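Solute-binding periplasmic protein of iron/siderophore ABC transporter (Yersinia pestis, PDB 6B2Y) probably captures chelated iron in the periplasm and delivers it to an ABC transporter for import across the inner membrane. Local coordinates at residues E62-L71 with W330-Y338; P158-N166 with S175-L183. All coordinates share one frame; numbering follows the deposited sequence.

Interaction 1: residues E62-L71 with W330-Y338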
loop_
_atom_site.group_PDB
_atom_site.type_symbol
_atom_site.label_atom_id
_atom_site.label_comp_id
_atom_site.label_asym_id
_atom_site.label_seq_id
_atom_site.Cartn_x
_atom_site.Cartn_y
_atom_site.Cartn_z
ATOM N N GLU A 62 0.823 -3.096 13.051
ATOM C CA GLU A 62 0.165 -2.133 12.170
ATOM C C GLU A 62 -0.912 -2.887 11.399
ATOM O O GLU A 62 -0.625 -3.908 10.767
ATOM C CB GLU A 62 1.180 -1.475 11.223
ATOM C CG GLU A 62 2.430 -1.000 11.958
ATOM C CD GLU A 62 3.517 -0.445 11.053
ATOM O OE1 GLU A 62 3.276 -0.274 9.836
ATOM O OE2 GLU A 62 4.610 -0.149 11.583
ATOM N N GLY A 63 -2.155 -2.404 11.472
ATOM C CA GLY A 63 -3.277 -3.208 11.007
ATOM C C GLY A 63 -3.183 -3.568 9.536
ATOM O O GLY A 63 -3.557 -4.674 9.128
ATOM N N ARG A 64 -2.673 -2.654 8.726
ATOM C CA ARG A 64 -2.642 -2.888 7.292
ATOM C C ARG A 64 -1.540 -3.860 6.876
ATOM O O ARG A 64 -1.464 -4.216 5.699
ATOM C CB ARG A 64 -2.539 -1.546 6.568
ATOM C CG ARG A 64 -3.900 -0.796 6.595
ATOM C CD ARG A 64 -3.775 0.646 6.165
ATOM N NE ARG A 64 -3.079 1.449 7.163
ATOM C CZ ARG A 64 -2.737 2.724 6.991
ATOM N NH1 ARG A 64 -3.023 3.345 5.853
ATOM N NH2 ARG A 64 -2.109 3.379 7.957
ATOM N N LEU A 65 -0.732 -4.358 7.816
ATOM C CA LEU A 65 0.122 -5.503 7.501
ATOM C C LEU A 65 -0.697 -6.746 7.199
ATOM O O LEU A 65 -0.150 -7.740 6.710
ATOM C CB LEU A 65 1.106 -5.759 8.651
ATOM C CG LEU A 65 2.207 -4.694 8.676
ATOM C CD1 LEU A 65 3.103 -4.801 9.910
ATOM C CD2 LEU A 65 3.037 -4.747 7.375
ATOM N N PHE A 66 -2.006 -6.710 7.457
ATOM C CA PHE A 66 -2.871 -7.795 7.036
ATOM C C PHE A 66 -2.776 -8.049 5.538
ATOM O O PHE A 66 -2.878 -9.200 5.102
ATOM C CB PHE A 66 -4.314 -7.488 7.434
ATOM C CG PHE A 66 -5.311 -8.460 6.869
ATOM C CD1 PHE A 66 -5.313 -9.782 7.278
ATOM C CD2 PHE A 66 -6.236 -8.052 5.919
ATOM C CE1 PHE A 66 -6.223 -10.683 6.754
ATOM C CE2 PHE A 66 -7.147 -8.953 5.393
ATOM C CZ PHE A 66 -7.131 -10.270 5.815
ATOM N N TYR A 67 -2.572 -7.003 4.727
ATOM C CA TYR A 67 -2.447 -7.236 3.288
ATOM C C TYR A 67 -1.333 -8.235 3.012
ATOM O O TYR A 67 -1.508 -9.179 2.237
ATOM C CB TYR A 67 -2.167 -5.940 2.529
ATOM C CG TYR A 67 -3.142 -4.816 2.745
ATOM C CD1 TYR A 67 -4.529 -5.018 2.710
ATOM C CD2 TYR A 67 -2.673 -3.521 2.955
ATOM C CE1 TYR A 67 -5.406 -3.950 2.903
ATOM C CE2 TYR A 67 -3.540 -2.462 3.155
ATOM C CZ TYR A 67 -4.905 -2.688 3.125
ATOM O OH TYR A 67 -5.735 -1.614 3.318
ATOM N N ALA A 68 -0.177 -8.041 3.647
ATOM C CA ALA A 68 0.953 -8.930 3.394
ATOM C C ALA A 68 0.678 -10.328 3.919
ATOM O O ALA A 68 0.961 -11.323 3.239
ATOM C CB ALA A 68 2.226 -8.352 4.019
ATOM N N VAL A 69 0.084 -10.422 5.109
ATOM C CA VAL A 69 -0.184 -11.725 5.705
ATOM C C VAL A 69 -1.243 -12.474 4.907
ATOM O O VAL A 69 -1.154 -13.701 4.754
ATOM C CB VAL A 69 -0.573 -11.539 7.184
ATOM C CG1 VAL A 69 -1.152 -12.834 7.788
ATOM C CG2 VAL A 69 0.628 -11.081 7.971
ATOM N N SER A 70 -2.220 -11.756 4.338
ATOM C CA SER A 70 -3.269 -12.402 3.546
ATOM C C SER A 70 -2.705 -13.208 2.377
ATOM O O SER A 70 -3.312 -14.215 1.974
ATOM C CB SER A 70 -4.261 -11.360 3.030
ATOM O OG SER A 70 -3.725 -10.613 1.938
ATOM N N LEU A 71 -1.558 -12.792 1.813
ATOM C CA LEU A 71 -0.979 -13.513 0.682
ATOM C C LEU A 71 -0.435 -14.882 1.062
ATOM O O LEU A 71 -0.156 -15.689 0.167
ATOM C CB LEU A 71 0.145 -12.684 0.047
ATOM C CG LEU A 71 -0.307 -11.340 -0.535
ATOM C CD1 LEU A 71 0.905 -10.469 -0.862
ATOM C CD2 LEU A 71 -1.186 -11.522 -1.771
ATOM N N TRP A 330 -5.084 4.193 -5.531
ATOM C CA TRP A 330 -5.456 3.832 -4.159
ATOM C C TRP A 330 -4.281 4.037 -3.212
ATOM O O TRP A 330 -3.186 3.511 -3.440
ATOM C CB TRP A 330 -5.914 2.378 -4.125
ATOM C CG TRP A 330 -6.565 1.879 -2.862
ATOM C CD1 TRP A 330 -7.679 2.387 -2.246
ATOM C CD2 TRP A 330 -6.186 0.719 -2.112
ATOM N NE1 TRP A 330 -8.007 1.622 -1.143
ATOM C CE2 TRP A 330 -7.108 0.592 -1.039
ATOM C CE3 TRP A 330 -5.159 -0.231 -2.241
ATOM C CZ2 TRP A 330 -7.027 -0.432 -0.103
ATOM C CZ3 TRP A 330 -5.077 -1.255 -1.306
ATOM C CH2 TRP A 330 -6.001 -1.344 -0.246
ATOM N N HIS A 331 -4.514 4.787 -2.135
ATOM C CA HIS A 331 -3.399 5.219 -1.309
ATOM C C HIS A 331 -2.727 4.058 -0.595
ATOM O O HIS A 331 -1.503 4.084 -0.398
ATOM C CB HIS A 331 -3.847 6.245 -0.283
ATOM C CG HIS A 331 -2.738 6.675 0.615
ATOM N ND1 HIS A 331 -1.699 7.468 0.173
ATOM C CD2 HIS A 331 -2.467 6.379 1.909
ATOM C CE1 HIS A 331 -0.842 7.647 1.161
ATOM N NE2 HIS A 331 -1.294 7.008 2.229
ATOM N N ASN A 332 -3.489 3.030 -0.223
ATOM C CA ASN A 332 -2.895 1.964 0.577
ATOM C C ASN A 332 -1.861 1.150 -0.180
ATOM O O ASN A 332 -1.127 0.385 0.467
ATOM C CB ASN A 332 -3.992 1.061 1.131
ATOM C CG ASN A 332 -4.786 1.743 2.227
ATOM O OD1 ASN A 332 -4.220 2.382 3.111
ATOM N ND2 ASN A 332 -6.111 1.622 2.161
ATOM N N TYR A 333 -1.748 1.308 -1.507
ATOM C CA TYR A 333 -0.600 0.737 -2.204
ATOM C C TYR A 333 0.716 1.372 -1.744
ATOM O O TYR A 333 1.798 0.873 -2.110
ATOM C CB TYR A 333 -0.747 0.880 -3.734
ATOM C CG TYR A 333 -1.867 0.032 -4.344
ATOM C CD1 TYR A 333 -2.044 -1.302 -3.999
ATOM C CD2 TYR A 333 -2.738 0.583 -5.284
ATOM C CE1 TYR A 333 -3.076 -2.063 -4.570
ATOM C CE2 TYR A 333 -3.760 -0.161 -5.847
ATOM C CZ TYR A 333 -3.933 -1.472 -5.486
ATOM O OH TYR A 333 -4.965 -2.192 -6.068
ATOM N N TYR A 334 0.664 2.451 -0.954
ATOM C CA TYR A 334 1.897 3.047 -0.451
ATOM C C TYR A 334 2.544 2.207 0.645
ATOM O O TYR A 334 3.675 2.500 1.047
ATOM C CB TYR A 334 1.611 4.483 0.033
ATOM C CG TYR A 334 1.144 4.605 1.468
ATOM C CD1 TYR A 334 1.794 5.456 2.359
ATOM C CD2 TYR A 334 0.065 3.869 1.935
ATOM C CE1 TYR A 334 1.377 5.558 3.676
ATOM C CE2 TYR A 334 -0.358 3.972 3.237
ATOM C CZ TYR A 334 0.298 4.818 4.102
ATOM O OH TYR A 334 -0.126 4.921 5.411
ATOM N N ASN A 335 1.864 1.167 1.122
ATOM C CA ASN A 335 2.420 0.288 2.156
ATOM C C ASN A 335 1.779 -1.094 2.035
ATOM O O ASN A 335 1.126 -1.593 2.955
ATOM C CB ASN A 335 2.195 0.882 3.547
ATOM C CG ASN A 335 3.010 0.181 4.605
ATOM O OD1 ASN A 335 3.937 -0.562 4.283
ATOM N ND2 ASN A 335 2.677 0.413 5.873
ATOM N N SER A 336 1.958 -1.744 0.878
ATOM C CA SER A 336 1.338 -3.056 0.669
ATOM C C SER A 336 2.075 -3.810 -0.418
ATOM O O SER A 336 2.367 -3.215 -1.458
ATOM C CB SER A 336 -0.133 -2.922 0.259
ATOM O OG SER A 336 -0.594 -4.154 -0.296
ATOM N N PRO A 337 2.330 -5.109 -0.253
ATOM C CA PRO A 337 2.950 -5.876 -1.347
ATOM C C PRO A 337 2.047 -6.044 -2.566
ATOM O O PRO A 337 2.522 -6.547 -3.603
ATOM C CB PRO A 337 3.272 -7.225 -0.701
ATOM C CG PRO A 337 2.271 -7.324 0.455
ATOM C CD PRO A 337 2.107 -5.928 0.954
ATOM N N TYR A 338 0.790 -5.611 -2.497
ATOM C CA TYR A 338 -0.029 -5.558 -3.703
ATOM C C TYR A 338 0.410 -4.445 -4.638
ATOM O O TYR A 338 -0.186 -4.278 -5.706
ATOM C CB TYR A 338 -1.509 -5.311 -3.374
ATOM C CG TYR A 338 -2.309 -6.365 -2.639
ATOM C CD1 TYR A 338 -3.695 -6.393 -2.768
ATOM C CD2 TYR A 338 -1.717 -7.286 -1.779
ATOM C CE1 TYR A 338 -4.456 -7.322 -2.091
ATOM C CE2 TYR A 338 -2.471 -8.220 -1.092
ATOM C CZ TYR A 338 -3.844 -8.224 -1.244
ATOM O OH TYR A 338 -4.610 -9.142 -0.557
HETATM O O HOH W 1 0.676 -4.773 4.055
#
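P337 and Y338 pack closely against A68, S70 and L71. CG of P337 lies 3.7 Å from CB of A68, and L71 meets both partners, its CD1 on P337 and its CD2 3.6 Å from CE2 of Y338. The OH of Y338 donates to OG of S70 (3.0 Å), and S70 in turn donates to the backbone O of Y67, so the serine hydroxyl is used both as acceptor and as donor. Y67 carries the middle: the edge of W330 points at the face of its ring in an offset edge-to-face pair, centroids 5.7 Å apart and planes at 62°, while its OH is hydrogen-bonded to OD2 of D92.

The contact joins two lobes of the periplasmic binding protein fold: 62-71 follows strand 58-60 of one sheet, and 330-338 leaves strand 326-330 of the other.

Toward the partly exposed R64, Y334 and N335, apolar packing gives way to polar contacts. R64, bent at chi3 (-71°), hydrogen-bonds OD1 of N332 through NH1 (3.1 Å, 159° at the hydrogen), an acceptor lying in the guanidinium plane; NH2 makes a salt bridge with D87. OE1 of E62 approaches ND2 of N335 no closer than 4.1 Å.

Interaction 2: residues P158-N166 with S175-L183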
loop_
_atom_site.group_PDB
_atom_site.type_symbol
_atom_site.label_atom_id
_atom_site.label_comp_id
_atom_site.label_asym_id
_atom_site.label_seq_id
_atom_site.Cartn_x
_atom_site.Cartn_y
_atom_site.Cartn_z
ATOM N N PRO A 158 8.509 -12.572 20.207
ATOM C CA PRO A 158 9.357 -12.158 19.080
ATOM C C PRO A 158 8.665 -11.096 18.237
ATOM O O PRO A 158 7.491 -11.229 17.900
ATOM C CB PRO A 158 9.561 -13.457 18.286
ATOM C CG PRO A 158 8.981 -14.562 19.139
ATOM C CD PRO A 158 7.988 -13.939 20.038
ATOM N N VAL A 159 9.412 -10.052 17.882
ATOM C CA VAL A 159 8.920 -8.964 17.040
ATOM C C VAL A 159 9.742 -8.948 15.756
ATOM O O VAL A 159 10.979 -8.965 15.806
ATOM C CB VAL A 159 9.013 -7.606 17.762
ATOM C CG1 VAL A 159 8.637 -6.478 16.829
ATOM C CG2 VAL A 159 8.150 -7.595 19.028
ATOM N N VAL A 160 9.063 -8.913 14.613
ATOM C CA VAL A 160 9.721 -8.943 13.304
ATOM C C VAL A 160 9.304 -7.693 12.534
ATOM O O VAL A 160 8.105 -7.409 12.423
ATOM C CB VAL A 160 9.342 -10.212 12.517
ATOM C CG1 VAL A 160 9.756 -10.085 11.055
ATOM C CG2 VAL A 160 9.949 -11.450 13.167
ATOM N N PHE A 161 10.292 -6.961 11.991
ATOM C CA PHE A 161 10.041 -5.764 11.190
ATOM C C PHE A 161 10.092 -6.078 9.703
ATOM O O PHE A 161 10.989 -6.789 9.243
ATOM C CB PHE A 161 11.050 -4.656 11.504
ATOM C CG PHE A 161 10.854 -4.046 12.854
ATOM C CD1 PHE A 161 9.974 -2.981 13.027
ATOM C CD2 PHE A 161 11.505 -4.564 13.962
ATOM C CE1 PHE A 161 9.772 -2.437 14.284
ATOM C CE2 PHE A 161 11.301 -4.018 15.225
ATOM C CZ PHE A 161 10.438 -2.958 15.379
ATOM N N VAL A 162 9.123 -5.538 8.958
ATOM C CA VAL A 162 9.077 -5.597 7.499
ATOM C C VAL A 162 9.088 -4.169 6.965
ATOM O O VAL A 162 8.995 -3.205 7.719
ATOM C CB VAL A 162 7.842 -6.355 6.979
ATOM C CG1 VAL A 162 7.894 -7.820 7.391
ATOM C CG2 VAL A 162 6.539 -5.656 7.474
ATOM N N ASP A 163 9.222 -4.035 5.642
ATOM C CA ASP A 163 9.057 -2.718 5.036
ATOM C C ASP A 163 8.474 -2.843 3.633
ATOM O O ASP A 163 9.075 -3.484 2.759
ATOM C CB ASP A 163 10.373 -1.945 4.953
ATOM C CG ASP A 163 10.194 -0.598 4.254
ATOM O OD1 ASP A 163 9.302 0.168 4.667
ATOM O OD2 ASP A 163 10.926 -0.329 3.274
ATOM N N PHE A 164 7.322 -2.197 3.432
ATOM C CA PHE A 164 6.711 -1.951 2.128
ATOM C C PHE A 164 6.545 -0.468 1.859
ATOM O O PHE A 164 5.973 -0.091 0.825
ATOM C CB PHE A 164 5.330 -2.623 2.038
ATOM C CG PHE A 164 5.355 -4.086 2.327
ATOM C CD1 PHE A 164 5.895 -4.975 1.402
ATOM C CD2 PHE A 164 4.854 -4.575 3.538
ATOM C CE1 PHE A 164 5.911 -6.328 1.648
ATOM C CE2 PHE A 164 4.871 -5.926 3.800
ATOM C CZ PHE A 164 5.407 -6.806 2.860
ATOM N N ARG A 165 7.026 0.384 2.762
ATOM C CA ARG A 165 6.715 1.805 2.760
ATOM C C ARG A 165 7.915 2.675 2.426
ATOM O O ARG A 165 7.810 3.587 1.604
ATOM C CB ARG A 165 6.160 2.215 4.136
ATOM C CG ARG A 165 5.325 3.516 4.093
ATOM C CD ARG A 165 5.097 4.097 5.497
ATOM N NE ARG A 165 6.378 4.236 6.175
ATOM C CZ ARG A 165 6.705 3.612 7.300
ATOM N NH1 ARG A 165 5.813 2.832 7.904
ATOM N NH2 ARG A 165 7.913 3.791 7.826
ATOM N N ASN A 166 9.055 2.438 3.077
ATOM C CA ASN A 166 10.211 3.305 2.878
ATOM C C ASN A 166 10.808 3.104 1.495
ATOM O O ASN A 166 10.956 4.051 0.710
ATOM C CB ASN A 166 11.262 3.031 3.954
ATOM C CG ASN A 166 10.776 3.388 5.340
ATOM O OD1 ASN A 166 9.744 4.030 5.492
ATOM N ND2 ASN A 166 11.532 2.989 6.366
ATOM N N SER A 175 10.789 -8.540 2.192
ATOM C CA SER A 175 9.815 -8.576 3.283
ATOM C C SER A 175 8.901 -9.790 3.163
ATOM O O SER A 175 8.532 -10.404 4.172
ATOM C CB SER A 175 8.975 -7.299 3.297
ATOM O OG SER A 175 9.752 -6.183 3.693
ATOM N N MET A 176 8.507 -10.145 1.937
ATOM C CA MET A 176 7.645 -11.317 1.778
ATOM C C MET A 176 8.393 -12.610 2.079
ATOM O O MET A 176 7.818 -13.536 2.661
ATOM C CB MET A 176 7.048 -11.374 0.363
ATOM C CG MET A 176 6.005 -10.303 0.030
ATOM S SD MET A 176 4.635 -10.249 1.222
ATOM C CE MET A 176 4.034 -11.939 1.066
ATOM N N ARG A 177 9.676 -12.713 1.696
ATOM C CA ARG A 177 10.416 -13.919 2.060
ATOM C C ARG A 177 10.529 -14.036 3.575
ATOM O O ARG A 177 10.301 -15.117 4.147
ATOM C CB ARG A 177 11.815 -13.924 1.421
ATOM C CG ARG A 177 12.609 -15.208 1.765
ATOM C CD ARG A 177 13.953 -15.315 0.996
ATOM N NE ARG A 177 13.732 -15.330 -0.450
ATOM C CZ ARG A 177 13.896 -14.264 -1.234
ATOM N NH1 ARG A 177 14.308 -13.110 -0.730
ATOM N NH2 ARG A 177 13.640 -14.347 -2.532
ATOM N N LEU A 178 10.843 -12.922 4.242
ATOM C CA LEU A 178 10.941 -12.900 5.700
ATOM C C LEU A 178 9.629 -13.316 6.370
ATOM O O LEU A 178 9.632 -14.082 7.348
ATOM C CB LEU A 178 11.351 -11.498 6.156
ATOM C CG LEU A 178 11.145 -11.149 7.625
ATOM C CD1 LEU A 178 12.161 -11.927 8.460
ATOM C CD2 LEU A 178 11.373 -9.650 7.767
ATOM N N LEU A 179 8.501 -12.780 5.901
ATOM C CA LEU A 179 7.209 -13.191 6.450
ATOM C C LEU A 179 6.957 -14.675 6.215
ATOM O O LEU A 179 6.437 -15.371 7.100
ATOM C CB LEU A 179 6.074 -12.364 5.833
ATOM C CG LEU A 179 5.936 -10.956 6.406
ATOM C CD1 LEU A 179 4.879 -10.118 5.658
ATOM C CD2 LEU A 179 5.626 -11.013 7.907
ATOM N N GLY A 180 7.309 -15.175 5.029
ATOM C CA GLY A 180 7.139 -16.594 4.757
ATOM C C GLY A 180 7.954 -17.461 5.696
ATOM O O GLY A 180 7.504 -18.522 6.126
ATOM N N LYS A 181 9.168 -17.014 6.032
ATOM C CA LYS A 181 10.002 -17.751 6.975
ATOM C C LYS A 181 9.473 -17.633 8.403
ATOM O O LYS A 181 9.371 -18.639 9.124
ATOM C CB LYS A 181 11.448 -17.253 6.868
ATOM C CG LYS A 181 12.465 -18.044 7.677
ATOM C CD LYS A 181 13.880 -17.648 7.331
ATOM C CE LYS A 181 14.876 -18.475 8.118
ATOM N NZ LYS A 181 16.306 -18.148 7.806
ATOM N N ALA A 182 9.131 -16.413 8.832
ATOM C CA ALA A 182 8.699 -16.201 10.207
ATOM C C ALA A 182 7.344 -16.833 10.485
ATOM O O ALA A 182 7.063 -17.210 11.623
ATOM C CB ALA A 182 8.634 -14.704 10.517
ATOM N N LEU A 183 6.488 -16.942 9.475
ATOM C CA LEU A 183 5.146 -17.472 9.679
ATOM C C LEU A 183 4.991 -18.884 9.142
ATOM O O LEU A 183 3.866 -19.395 9.099
ATOM C CB LEU A 183 4.113 -16.554 9.034
ATOM C CG LEU A 183 4.226 -15.106 9.504
ATOM C CD1 LEU A 183 3.243 -14.219 8.793
ATOM C CD2 LEU A 183 4.013 -15.062 11.022
#
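L178 holds CG opposite its backbone N (chi1 164°), and V160 places CG1 likewise; the two branches therefore reach toward each other and meet tip to tip, CG1 of V160 3.7 Å from CD2 of L178. V162 is turned differently, with CG1 opposite its carbonyl carbon (chi1 -65°), which brings that methyl across L179 at about a right angle, 3.8 Å from CG. The same methyl also touches L178, so V162 sits against two successive helix residues, while A182 closes the far end more distantly against V160.

Strand 159-162 and helix 175-182 run nearly antiparallel, their short axes 8.8 Å apart at closest and 159° between directions. This is a beta-alpha unit: strand 159-162 is an edge strand of the parallel sheet, and helix 168-182 returns along it, with L179 and A182 also touching strand 132-136.

Past the strand, F164 swings its ring end to the helix. CZ lies 3.6 Å from CB of S175, whose OG is over one ring face, and 3.9 Å from SD of M176, an oblique Met-aromatic contact. OG of S175 is hydrogen-bonded to O of N171, one turn earlier in the helix; it also lies 2.9 Å from O of D163, and which of the two takes the proton is not settled. OD1 of D163 accepts from N of R165 above the carboxylate plane, an Asx turn, and through its syn lone pair from N of N166 (2.8 Å), which widens it to an Asx motif. Dispersion thus holds the helix along the strand, whereas the buried polar atoms at the strand's end have partners nearby, OG of S175 in its own helix and OD1 of D163 in two backbone N-H groups.

The centres of interactions 1 and 2 lie about 12 Å apart, and the two contacts touch directly. CB of A68 meets both CD1 of L179 and CE2 of F164, each at 3.6 Å, and OD1 of N335 packs 3.4 Å from CB of F164. Along the chain the order is 62-71, 158-166, 175-183 and 330-338, so interaction 2 is formed wholly between the two halves of interaction 1. Strands 58-60 and 159-162 belong to the same parallel sheet, whereas 330-338 comes from the mixed sheet. Interaction 2 thus stays within one lobe, while interaction 1 spans both, and A68 is shared by the two, through P337 in one and F164 and L179 in the other.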